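Thiamine pyrophosphokinase (Saccharomyces cerevisiae, PDB 1IG0) catalyses the ATP-dependent pyrophosphorylation of thiamine to thiamine diphosphate, releasing AMP, and works as a homodimer essential for making this cofactor in yeast. Local coordinates at residues 40-45 and 184-189; 93-98 and 117-122; 125-130 and 200-205; 204-209 and 216-221. One frame throughout, in Å; residues are numbered along the deposited sequence.

Contact 1 (40-45 and 184-189)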
# COMPACT_ATOMS: atom_id res chain seq x y z
N THR B 40 -11.11 19.75 -5.91
CA THR B 40 -9.96 20.05 -5.08
C THR B 40 -8.80 19.12 -5.38
O THR B 40 -8.98 17.93 -5.63
CB THR B 40 -10.29 19.90 -3.57
OG1 THR B 40 -11.35 20.80 -3.22
CG2 THR B 40 -9.07 20.20 -2.71
N LEU B 41 -7.60 19.68 -5.37
CA LEU B 41 -6.38 18.91 -5.58
C LEU B 41 -5.72 18.89 -4.21
O LEU B 41 -5.30 19.93 -3.70
CB LEU B 41 -5.46 19.59 -6.58
CG LEU B 41 -4.08 18.94 -6.75
CD1 LEU B 41 -4.24 17.51 -7.25
CD2 LEU B 41 -3.23 19.76 -7.71
N LEU B 42 -5.65 17.71 -3.60
CA LEU B 42 -5.05 17.57 -2.29
C LEU B 42 -3.64 17.01 -2.36
O LEU B 42 -3.43 15.93 -2.92
CB LEU B 42 -5.92 16.66 -1.42
CG LEU B 42 -5.38 16.28 -0.04
CD1 LEU B 42 -5.16 17.53 0.80
CD2 LEU B 42 -6.37 15.34 0.64
N ILE B 43 -2.69 17.74 -1.80
CA ILE B 43 -1.30 17.30 -1.80
C ILE B 43 -0.92 16.85 -0.40
O ILE B 43 -0.95 17.64 0.55
CB ILE B 43 -0.35 18.44 -2.22
CG1 ILE B 43 -0.77 18.98 -3.59
CG2 ILE B 43 1.09 17.93 -2.28
CD1 ILE B 43 0.06 20.15 -4.08
N LEU B 44 -0.57 15.58 -0.27
CA LEU B 44 -0.18 15.03 1.02
C LEU B 44 1.34 15.08 1.19
O LEU B 44 2.07 15.31 0.22
CB LEU B 44 -0.71 13.60 1.15
CG LEU B 44 -2.24 13.56 1.09
CD1 LEU B 44 -2.74 12.13 1.03
CD2 LEU B 44 -2.81 14.29 2.30
N ASN B 45 1.81 14.86 2.41
CA ASN B 45 3.24 14.94 2.70
C ASN B 45 4.10 13.78 2.21
O ASN B 45 4.45 12.87 2.97
CB ASN B 45 3.45 15.14 4.21
CG ASN B 45 4.90 15.40 4.56
OD1 ASN B 45 5.65 15.98 3.77
ND2 ASN B 45 5.31 14.98 5.75
N ILE B 184 -17.94 17.04 -4.56
CA ILE B 184 -16.58 17.56 -4.53
C ILE B 184 -15.63 16.53 -5.13
O ILE B 184 -15.36 15.50 -4.51
CB ILE B 184 -16.11 17.87 -3.09
CG1 ILE B 184 -17.02 18.92 -2.46
CG2 ILE B 184 -14.67 18.36 -3.10
CD1 ILE B 184 -16.69 19.23 -1.00
N SER B 185 -15.15 16.80 -6.34
CA SER B 185 -14.21 15.90 -7.00
C SER B 185 -12.85 16.13 -6.35
O SER B 185 -12.25 17.20 -6.51
CB SER B 185 -14.15 16.19 -8.50
OG SER B 185 -13.30 15.26 -9.15
N LEU B 186 -12.38 15.13 -5.62
CA LEU B 186 -11.11 15.23 -4.91
C LEU B 186 -10.01 14.32 -5.46
O LEU B 186 -10.15 13.09 -5.45
CB LEU B 186 -11.34 14.92 -3.43
CG LEU B 186 -10.17 14.93 -2.45
CD1 LEU B 186 -9.57 16.33 -2.36
CD2 LEU B 186 -10.67 14.47 -1.08
N LEU B 187 -8.93 14.92 -5.94
CA LEU B 187 -7.80 14.17 -6.47
C LEU B 187 -6.64 14.36 -5.50
O LEU B 187 -6.25 15.49 -5.21
CB LEU B 187 -7.42 14.69 -7.86
CG LEU B 187 -6.38 13.88 -8.64
CD1 LEU B 187 -6.92 12.49 -8.92
CD2 LEU B 187 -6.05 14.60 -9.94
N ALA B 188 -6.10 13.25 -4.99
CA ALA B 188 -5.01 13.33 -4.02
C ALA B 188 -3.66 12.84 -4.53
O ALA B 188 -3.57 11.82 -5.21
CB ALA B 188 -5.39 12.58 -2.75
N LEU B 189 -2.61 13.57 -4.16
CA LEU B 189 -1.25 13.24 -4.53
C LEU B 189 -0.43 12.94 -3.27
O LEU B 189 -0.60 13.62 -2.25
CB LEU B 189 -0.59 14.41 -5.28
CG LEU B 189 -1.15 14.83 -6.65
CD1 LEU B 189 -0.47 16.12 -7.10
CD2 LEU B 189 -0.92 13.72 -7.66

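Contact 2 (93-98 and 117-122). With VIB (3-(4-amino-2-methyl-pyrimidin-5-ylmethyl)-5-(2-hydroxy-ethyl)-4-methyl-thiazol-3-ium), chain D.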
# COMPACT_ATOMS: atom_id res chain seq x y z
N TYR B 93 -4.81 26.59 0.89
CA TYR B 93 -4.65 26.35 2.32
C TYR B 93 -3.49 25.42 2.64
O TYR B 93 -3.06 24.61 1.81
CB TYR B 93 -5.90 25.68 2.92
CG TYR B 93 -7.20 26.43 2.82
CD1 TYR B 93 -8.08 26.19 1.77
CD2 TYR B 93 -7.59 27.32 3.82
CE1 TYR B 93 -9.32 26.82 1.71
CE2 TYR B 93 -8.83 27.96 3.77
CZ TYR B 93 -9.69 27.70 2.72
OH TYR B 93 -10.93 28.30 2.69
N ILE B 94 -2.99 25.55 3.86
CA ILE B 94 -1.94 24.70 4.41
C ILE B 94 -2.47 24.44 5.81
O ILE B 94 -2.71 25.38 6.57
CB ILE B 94 -0.58 25.42 4.52
CG1 ILE B 94 -0.02 25.71 3.13
CG2 ILE B 94 0.39 24.55 5.30
CD1 ILE B 94 1.36 26.38 3.16
N ILE B 95 -2.69 23.17 6.15
CA ILE B 95 -3.22 22.85 7.46
C ILE B 95 -2.53 21.65 8.10
O ILE B 95 -2.14 20.70 7.41
CB ILE B 95 -4.75 22.60 7.36
CG1 ILE B 95 -5.35 22.46 8.76
CG2 ILE B 95 -5.02 21.36 6.52
CD1 ILE B 95 -6.87 22.45 8.77
N GLY B 96 -2.38 21.71 9.41
CA GLY B 96 -1.73 20.64 10.16
C GLY B 96 -1.11 21.23 11.41
O GLY B 96 -1.35 22.40 11.71
N ASP B 97 -0.32 20.46 12.15
CA ASP B 97 0.30 20.98 13.37
C ASP B 97 1.43 21.94 13.00
O ASP B 97 1.87 22.75 13.82
CB ASP B 97 0.81 19.84 14.27
CG ASP B 97 1.96 19.07 13.66
OD1 ASP B 97 1.90 17.82 13.69
OD2 ASP B 97 2.92 19.70 13.18
N LEU B 98 1.91 21.84 11.76
CA LEU B 98 2.95 22.71 11.22
C LEU B 98 4.37 22.59 11.75
O LEU B 98 5.23 23.40 11.39
CB LEU B 98 2.51 24.17 11.36
CG LEU B 98 1.07 24.50 10.95
CD1 LEU B 98 0.84 26.00 11.06
CD2 LEU B 98 0.80 24.02 9.53
N ILE B 117 -3.48 27.25 8.46
CA ILE B 117 -4.24 26.91 9.66
C ILE B 117 -3.53 25.86 10.50
O ILE B 117 -3.19 24.78 10.01
CB ILE B 117 -5.64 26.37 9.29
CG1 ILE B 117 -6.39 27.41 8.45
CG2 ILE B 117 -6.43 26.03 10.55
CD1 ILE B 117 -7.69 26.91 7.87
N LYS B 118 -3.32 26.18 11.77
CA LYS B 118 -2.65 25.27 12.69
C LYS B 118 -3.67 24.47 13.51
O LYS B 118 -4.64 25.03 14.03
CB LYS B 118 -1.72 26.06 13.62
CG LYS B 118 -0.93 25.21 14.62
CD LYS B 118 0.17 26.05 15.27
CE LYS B 118 0.96 25.26 16.31
NZ LYS B 118 0.15 24.99 17.53
N GLN B 119 -3.44 23.16 13.59
CA GLN B 119 -4.30 22.25 14.35
C GLN B 119 -3.34 21.28 15.05
O GLN B 119 -2.64 20.51 14.40
CB GLN B 119 -5.24 21.49 13.42
CG GLN B 119 -6.32 22.36 12.79
CD GLN B 119 -7.39 22.77 13.80
OE1 GLN B 119 -8.34 22.02 14.05
NE2 GLN B 119 -7.24 23.95 14.38
N THR B 120 -3.33 21.32 16.38
CA THR B 120 -2.41 20.50 17.16
C THR B 120 -2.87 19.10 17.58
O THR B 120 -2.04 18.29 18.01
CB THR B 120 -1.99 21.24 18.45
OG1 THR B 120 -3.12 21.37 19.32
CG2 THR B 120 -1.45 22.62 18.11
N THR B 121 -4.16 18.81 17.48
CA THR B 121 -4.65 17.50 17.90
C THR B 121 -3.91 16.34 17.26
O THR B 121 -3.71 16.30 16.05
CB THR B 121 -6.16 17.33 17.61
OG1 THR B 121 -6.60 16.08 18.15
CG2 THR B 121 -6.42 17.36 16.11
N GLN B 122 -3.51 15.38 18.09
CA GLN B 122 -2.80 14.20 17.62
C GLN B 122 -3.77 13.02 17.57
O GLN B 122 -3.35 11.87 17.57
CB GLN B 122 -1.64 13.87 18.56
CG GLN B 122 -0.51 14.89 18.55
CD GLN B 122 -0.02 15.20 17.14
OE1 GLN B 122 -0.46 16.16 16.52
NE2 GLN B 122 0.88 14.37 16.64
CM2 VIB D . -5.15 4.45 18.94
N4A VIB D . -3.97 9.27 18.85
CM4 VIB D . 0.09 10.94 16.12
O1 VIB D . -1.60 11.45 11.58
C7 VIB D . -0.54 11.92 12.41
C6 VIB D . -1.13 12.45 13.74
C2 VIB D . -3.15 9.56 15.38
S1 VIB D . -3.44 10.69 14.03
C5 VIB D . -1.81 11.31 14.48
C4 VIB D . -1.28 10.62 15.53
N3 VIB D . -2.05 9.70 15.97
C7A VIB D . -1.69 8.81 17.12
C4A VIB D . -3.69 7.95 18.44
N3A VIB D . -4.52 6.90 18.88
C2A VIB D . -4.26 5.58 18.48
N1A VIB D . -3.16 5.31 17.65
C6A VIB D . -2.33 6.36 17.21
C5A VIB D . -2.59 7.68 17.60

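Contact 3 (125-130 and 200-205). With VIB (3-(4-amino-2-methyl-pyrimidin-5-ylmethyl)-5-(2-hydroxy-ethyl)-4-methyl-thiazol-3-ium), chain D.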
# COMPACT_ATOMS: atom_id res chain seq x y z
N THR B 125 -5.67 12.59 11.70
CA THR B 125 -4.58 12.68 10.73
C THR B 125 -4.66 14.01 9.99
O THR B 125 -5.68 14.71 10.06
CB THR B 125 -4.68 11.55 9.69
OG1 THR B 125 -5.92 11.67 8.98
CG2 THR B 125 -4.60 10.19 10.39
N ASP B 126 -3.59 14.37 9.30
CA ASP B 126 -3.59 15.61 8.54
C ASP B 126 -4.62 15.46 7.42
O ASP B 126 -5.24 16.43 7.00
CB ASP B 126 -2.22 15.89 7.93
CG ASP B 126 -1.19 16.28 8.97
OD1 ASP B 126 -1.53 17.07 9.88
OD2 ASP B 126 -0.04 15.82 8.88
N PHE B 127 -4.81 14.23 6.96
CA PHE B 127 -5.77 13.94 5.90
C PHE B 127 -7.17 14.33 6.37
O PHE B 127 -7.90 15.04 5.67
CB PHE B 127 -5.73 12.46 5.53
CG PHE B 127 -6.25 12.16 4.15
CD1 PHE B 127 -5.48 11.41 3.26
CD2 PHE B 127 -7.49 12.62 3.73
CE1 PHE B 127 -5.94 11.13 1.98
CE2 PHE B 127 -7.96 12.35 2.45
CZ PHE B 127 -7.18 11.60 1.57
N THR B 128 -7.55 13.87 7.56
CA THR B 128 -8.87 14.19 8.11
C THR B 128 -9.00 15.69 8.33
O THR B 128 -10.06 16.26 8.11
CB THR B 128 -9.11 13.46 9.44
OG1 THR B 128 -9.14 12.04 9.21
CG2 THR B 128 -10.45 13.88 10.05
N LYS B 129 -7.92 16.33 8.76
CA LYS B 129 -7.93 17.77 8.98
C LYS B 129 -8.21 18.47 7.64
O LYS B 129 -8.94 19.46 7.58
CB LYS B 129 -6.58 18.24 9.53
CG LYS B 129 -6.27 17.77 10.95
CD LYS B 129 -4.92 18.29 11.42
CE LYS B 129 -4.65 17.96 12.88
NZ LYS B 129 -4.56 16.50 13.14
N CYS B 130 -7.63 17.93 6.58
CA CYS B 130 -7.80 18.50 5.25
C CYS B 130 -9.21 18.35 4.69
O CYS B 130 -9.80 19.33 4.23
CB CYS B 130 -6.79 17.88 4.27
SG CYS B 130 -5.08 18.40 4.53
N VAL B 200 -2.21 2.88 4.35
CA VAL B 200 -3.42 2.25 4.86
C VAL B 200 -4.46 3.30 5.27
O VAL B 200 -5.64 3.14 4.99
CB VAL B 200 -3.13 1.33 6.07
CG1 VAL B 200 -4.43 0.76 6.62
CG2 VAL B 200 -2.20 0.20 5.64
N HIS B 201 -4.01 4.36 5.94
CA HIS B 201 -4.95 5.40 6.35
C HIS B 201 -5.59 6.01 5.11
O HIS B 201 -6.79 6.27 5.09
CB HIS B 201 -4.26 6.51 7.13
CG HIS B 201 -5.19 7.64 7.47
ND1 HIS B 201 -6.23 7.50 8.36
CD2 HIS B 201 -5.27 8.90 6.99
CE1 HIS B 201 -6.92 8.63 8.41
NE2 HIS B 201 -6.36 9.50 7.58
N SER B 202 -4.79 6.24 4.08
CA SER B 202 -5.31 6.81 2.84
C SER B 202 -6.44 5.93 2.31
O SER B 202 -7.43 6.43 1.78
CB SER B 202 -4.20 6.91 1.79
OG SER B 202 -3.29 7.95 2.12
N ILE B 203 -6.29 4.62 2.47
CA ILE B 203 -7.32 3.70 2.00
C ILE B 203 -8.59 3.80 2.85
O ILE B 203 -9.69 3.72 2.32
CB ILE B 203 -6.82 2.24 2.01
CG1 ILE B 203 -5.67 2.08 1.01
CG2 ILE B 203 -7.96 1.29 1.66
CD1 ILE B 203 -6.01 2.51 -0.40
N THR B 204 -8.43 3.99 4.16
CA THR B 204 -9.60 4.11 5.03
C THR B 204 -10.47 5.30 4.60
O THR B 204 -11.70 5.24 4.69
CB THR B 204 -9.21 4.31 6.52
OG1 THR B 204 -8.59 5.59 6.69
CG2 THR B 204 -8.26 3.21 6.96
N GLN B 205 -9.82 6.37 4.14
CA GLN B 205 -10.54 7.56 3.70
C GLN B 205 -11.55 7.25 2.60
O GLN B 205 -12.64 7.82 2.57
CB GLN B 205 -9.55 8.62 3.20
CG GLN B 205 -8.72 9.31 4.29
CD GLN B 205 -9.55 10.23 5.17
OE1 GLN B 205 -10.59 10.74 4.76
NE2 GLN B 205 -9.07 10.47 6.39
CM2 VIB D . -5.15 4.45 18.94
N4A VIB D . -3.97 9.27 18.85
CM4 VIB D . 0.09 10.94 16.12
O1 VIB D . -1.60 11.45 11.58
C7 VIB D . -0.54 11.92 12.41
C6 VIB D . -1.13 12.45 13.74
C2 VIB D . -3.15 9.56 15.38
S1 VIB D . -3.44 10.69 14.03
C5 VIB D . -1.81 11.31 14.48
C4 VIB D . -1.28 10.62 15.53
N3 VIB D . -2.05 9.70 15.97
C7A VIB D . -1.69 8.81 17.12
C4A VIB D . -3.69 7.95 18.44
N3A VIB D . -4.52 6.90 18.88
C2A VIB D . -4.26 5.58 18.48
N1A VIB D . -3.16 5.31 17.65
C6A VIB D . -2.33 6.36 17.21
C5A VIB D . -2.59 7.68 17.60

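Contact 4 (204-209 and 216-221)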
# COMPACT_ATOMS: atom_id res chain seq x y z
N THR B 204 -8.43 3.99 4.16
CA THR B 204 -9.60 4.11 5.03
C THR B 204 -10.47 5.30 4.60
O THR B 204 -11.70 5.24 4.69
CB THR B 204 -9.21 4.31 6.52
OG1 THR B 204 -8.59 5.59 6.69
CG2 THR B 204 -8.26 3.21 6.96
N GLN B 205 -9.82 6.37 4.14
CA GLN B 205 -10.54 7.56 3.70
C GLN B 205 -11.55 7.25 2.60
O GLN B 205 -12.64 7.82 2.57
CB GLN B 205 -9.55 8.62 3.20
CG GLN B 205 -8.72 9.31 4.29
CD GLN B 205 -9.55 10.23 5.17
OE1 GLN B 205 -10.59 10.74 4.76
NE2 GLN B 205 -9.07 10.47 6.39
N LEU B 206 -11.18 6.36 1.69
CA LEU B 206 -12.08 5.98 0.60
C LEU B 206 -13.37 5.40 1.17
O LEU B 206 -14.47 5.71 0.70
CB LEU B 206 -11.41 4.96 -0.32
CG LEU B 206 -10.28 5.49 -1.20
CD1 LEU B 206 -9.54 4.34 -1.87
CD2 LEU B 206 -10.84 6.44 -2.24
N TYR B 207 -13.23 4.57 2.20
CA TYR B 207 -14.38 3.95 2.85
C TYR B 207 -15.16 4.91 3.74
O TYR B 207 -16.38 5.01 3.64
CB TYR B 207 -13.95 2.74 3.69
CG TYR B 207 -13.51 1.53 2.89
CD1 TYR B 207 -12.16 1.22 2.75
CD2 TYR B 207 -14.45 0.67 2.31
CE1 TYR B 207 -11.75 0.09 2.05
CE2 TYR B 207 -14.05 -0.47 1.60
CZ TYR B 207 -12.70 -0.75 1.48
OH TYR B 207 -12.30 -1.88 0.80
N THR B 208 -14.45 5.63 4.61
CA THR B 208 -15.10 6.56 5.54
C THR B 208 -15.81 7.74 4.87
O THR B 208 -16.91 8.11 5.27
CB THR B 208 -14.11 7.10 6.59
OG1 THR B 208 -13.03 7.78 5.94
CG2 THR B 208 -13.56 5.96 7.43
N LEU B 209 -15.18 8.34 3.86
CA LEU B 209 -15.80 9.46 3.17
C LEU B 209 -17.05 8.98 2.46
O LEU B 209 -18.07 9.67 2.44
CB LEU B 209 -14.83 10.07 2.15
CG LEU B 209 -13.63 10.85 2.71
CD1 LEU B 209 -12.76 11.34 1.56
CD2 LEU B 209 -14.13 12.02 3.54
N PHE B 216 -18.22 13.63 -1.31
CA PHE B 216 -16.84 13.59 -1.76
C PHE B 216 -16.66 12.45 -2.76
O PHE B 216 -17.29 11.40 -2.64
CB PHE B 216 -15.88 13.32 -0.60
CG PHE B 216 -15.45 14.55 0.16
CD1 PHE B 216 -15.93 14.78 1.45
CD2 PHE B 216 -14.54 15.44 -0.39
CE1 PHE B 216 -15.50 15.90 2.17
CE2 PHE B 216 -14.10 16.55 0.32
CZ PHE B 216 -14.58 16.78 1.61
N LYS B 217 -15.79 12.68 -3.74
CA LYS B 217 -15.47 11.67 -4.75
C LYS B 217 -13.95 11.66 -4.78
O LYS B 217 -13.32 12.39 -5.55
CB LYS B 217 -16.02 12.07 -6.12
CG LYS B 217 -17.51 12.36 -6.14
CD LYS B 217 -18.01 12.48 -7.58
CE LYS B 217 -17.18 13.49 -8.36
NZ LYS B 217 -17.43 13.39 -9.83
N LEU B 218 -13.37 10.83 -3.92
CA LEU B 218 -11.93 10.74 -3.78
C LEU B 218 -11.23 9.73 -4.69
O LEU B 218 -11.71 8.61 -4.90
CB LEU B 218 -11.58 10.42 -2.33
CG LEU B 218 -10.12 10.07 -1.99
CD1 LEU B 218 -9.21 11.25 -2.29
CD2 LEU B 218 -10.03 9.68 -0.52
N CYS B 219 -10.09 10.15 -5.23
CA CYS B 219 -9.29 9.29 -6.09
C CYS B 219 -7.82 9.63 -5.90
O CYS B 219 -7.45 10.80 -5.87
CB CYS B 219 -9.66 9.49 -7.56
SG CYS B 219 -8.72 8.43 -8.71
N TYR B 220 -6.99 8.60 -5.76
CA TYR B 220 -5.57 8.81 -5.58
C TYR B 220 -4.86 8.63 -6.91
O TYR B 220 -5.19 7.73 -7.68
CB TYR B 220 -4.97 7.82 -4.58
CG TYR B 220 -5.47 7.99 -3.17
CD1 TYR B 220 -6.56 7.26 -2.70
CD2 TYR B 220 -4.87 8.91 -2.31
CE1 TYR B 220 -7.04 7.44 -1.40
CE2 TYR B 220 -5.35 9.10 -1.02
CZ TYR B 220 -6.43 8.37 -0.57
OH TYR B 220 -6.90 8.56 0.71
N MET B 221 -3.90 9.50 -7.17
CA MET B 221 -3.10 9.41 -8.38
C MET B 221 -1.67 9.21 -7.90
O MET B 221 -1.12 10.06 -7.20
CB MET B 221 -3.19 10.68 -9.22
CG MET B 221 -2.28 10.63 -10.44
SD MET B 221 -2.39 12.09 -11.48
CE MET B 221 -3.78 11.69 -12.49

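Contact 1 (40-45 and 184-189)
Leu189 lies against Leu41 and Leu42 at the end of a parallel strand pair. Its CB sits 4.0 Å from Leu42 O. CG, anti to the carbonyl carbon of its own residue (chi1 -65°), also lies against Leu41 CD1, and from there CD1 approaches Leu41 CD1 at 4.0 Å, on the face that also carries Leu187 and Ile43. CD2, the other branch, turns to strand 216-221 and packs at the backbone of Met221. Leu41 CD1 in turn lies 3.5 Å from Leu187 O, so one methyl bridges a leucine tip and a carbonyl oxygen.

On the other face Leu186 does the touching with CD1: this methyl is 3.8 Å from Leu42 CB and also meets CB and CG2 of Thr40, which lies alongside Leu186 and points the same way. Leu44 has left the strand, yet its CB still packs 3.4 Å from Leu189 O.

The strand axes are 4.7 Å apart and 22° from parallel, and five N-H...O bonds alternate between the strands, from Thr40 N to Ser185 O through to Leu44 N on Leu189 O at 2.8 Å. Leu189 N to Leu42 O, with an N-H...O angle of 164°, is one of those in between. Every touching residue is buried, and helix 52-61 covers Leu41 and Leu187 while helix 126-139 covers Thr40 and Leu42. The hydrogen bonds between the segments are thus all backbone to backbone and set the register, while the side chains add apolar contact, some of it against carbonyl oxygens.

Contact 2 (93-98 and 117-122)
Ile95 and Ile117 face each other on the same side of two parallel strands, and their side chains cross obliquely: CG1 of Ile95 lies 4.0 Å from Ile117 CB, and CD1 of Ile95 reaches on to Ile117 CG2 and Gln119 CG. Ile95 CG1 is anti to its backbone N (chi1 -172°), a setting that carries it across toward the neighbouring strand. Tyr93 and Ile117 instead run side by side in the same direction, with Ile117 CD1 4.1 Å from Tyr93 CD2.

Past the strand end, Leu98 meets Lys118, which points to the face opposite Ile95 and Ile117. Leu98 CD1 rests 3.6 Å from Lys118 CB, while the extended aliphatic part of the lysine passes the carbonyl of Asp97, CE lying 3.7 Å from Asp97 O.

Ile117 N bonds to Ile94 O almost straight, at 2.8 Å and 171°, and Gly96 N returns to Ile117 O. Gln119 N then reaches Gly96 O from above the carbonyl plane, 57° out of it, as the strands give way to loops. The backbone angles of Gly96 would jam any CB against the preceding carbonyl, which explains a glycine here. Farther along, the thiamine amino group N4A donates to Gln122 O at 3.0 Å, and Trp270 of the second subunit packs on Gln122.

Helix 103-111 connects strands 93-96 and 115-118 in a beta-alpha-beta unit. Strand 64-68 pairs with the far side of 93-96, helix 126-139 packs over Ile95 and Ile117, and helix 141-148 joins it at Tyr93, whose hydroxyl bonds to His137.

Contact 3 (125-130 and 200-205)
The Phe127 ring has Gln205 laid over one face: Gln205 CG stands above the ring centre, 3.6 Å from the centroid, and the amide plane is only 6° from the ring plane, so amide and ring are stacked. The His201 imidazole receives Thr125 in a similar way, with Thr125 CG2 over the centre of one face, 3.5 Å from the centroid. Phe127 CB sits in plane at the edge of the imidazole, 3.7 Å from His201 NE2.

Thr125 and His201 reach tip to tip. Thr125 OG1 is held between its own N and carbonyl carbon (chi1 61°), where it accepts from Thr128 N at 3.1 Å as the N-cap of helix 126-139. Across the helices Gln205 NE2 donates to Thr128 OG1 at 3.2 Å; the acceptor lies in the amide plane, but the bond is bent, with 135° at the hydrogen.

Ser286 of the second subunit packs on Thr125. The cap and the contacts of His201 and Gln205 hold the first turn of helix 126-139; at its start Thr125 CA, 3.3 Å from thiamine O1, and CB border the hydroxyethyl arm, consistent with a steadied pocket wall.

Contact 4 (204-209 and 216-221)
Tyr220 OH is held by a hydrogen bond with the backbone carbonyl of Ser202, less than one turn before Gln205 in the same helix, and has Gln205 CB, at 3.6 Å, and CG beside it. The side chains of Gln205 and Tyr220 cross at about a right angle, and the amide plane of Gln205 is turned 69° from the tyrosine ring. The bond to Ser202 O ties the phenol to the helix backbone rather than to the glutamine amide, whose NE2 is bonded to Thr128 OG1.

Leu206 approaches the same ring from its edge. CG lies 3.8 Å from Tyr220 CE1, close to the ring plane, and CD1 follows a little farther out. CD2, the other branch, turns to Leu218 and meets Leu218 CG at 3.7 Å; the same methyl also lies 3.5 Å from Leu218 O. Leu218 sends CG anti to its backbone N (chi1 171°), and its CD2, one bond on, is wedged between two leucines of the helix, with Leu209 CD1 at 3.8 Å on one of them. Leu209 splits its branches too, since its CD2 packs 3.9 Å from Phe216 CD1.

No hydrogen bond joins the two segments, so the contact is apolar apart from the phenol's link to the helix. Strand alternation explains the pattern: Phe216 and Leu218 point at the helix, whereas Lys217 and Cys219 point away, Lys217 forming a salt bridge with Glu37. Helix and strand axes are 8.9 Å apart and run at 168°. This is the return half of a beta-alpha-beta crossover, in which helix 196-212 lies along the sheet, running back nearly antiparallel to the parallel strands it connects, 184-189 and 216-221.

All four contacts belong to the alpha-beta-alpha part of the chain, built round one mixed sheet. The centre of contact 1, which joins strands 38-43 and 184-189, lies about 6 Å from the chain's centre; contact 2, nested inside the loop it closes and about 17 Å away centre to centre, forms the sheet's end at strand 115-118. Contact 3 follows contact 2 along the chain through helix 126-139, and both touch bound thiamine. Contacts 3 and 4 share Thr204 and Gln205 on helix 196-212, their centres about 9 Å apart, while contact 4 adds strand 216-221 beside 184-189. The sheet core is thus connected, through one helical layer, to the thiamine pocket and the second subunit.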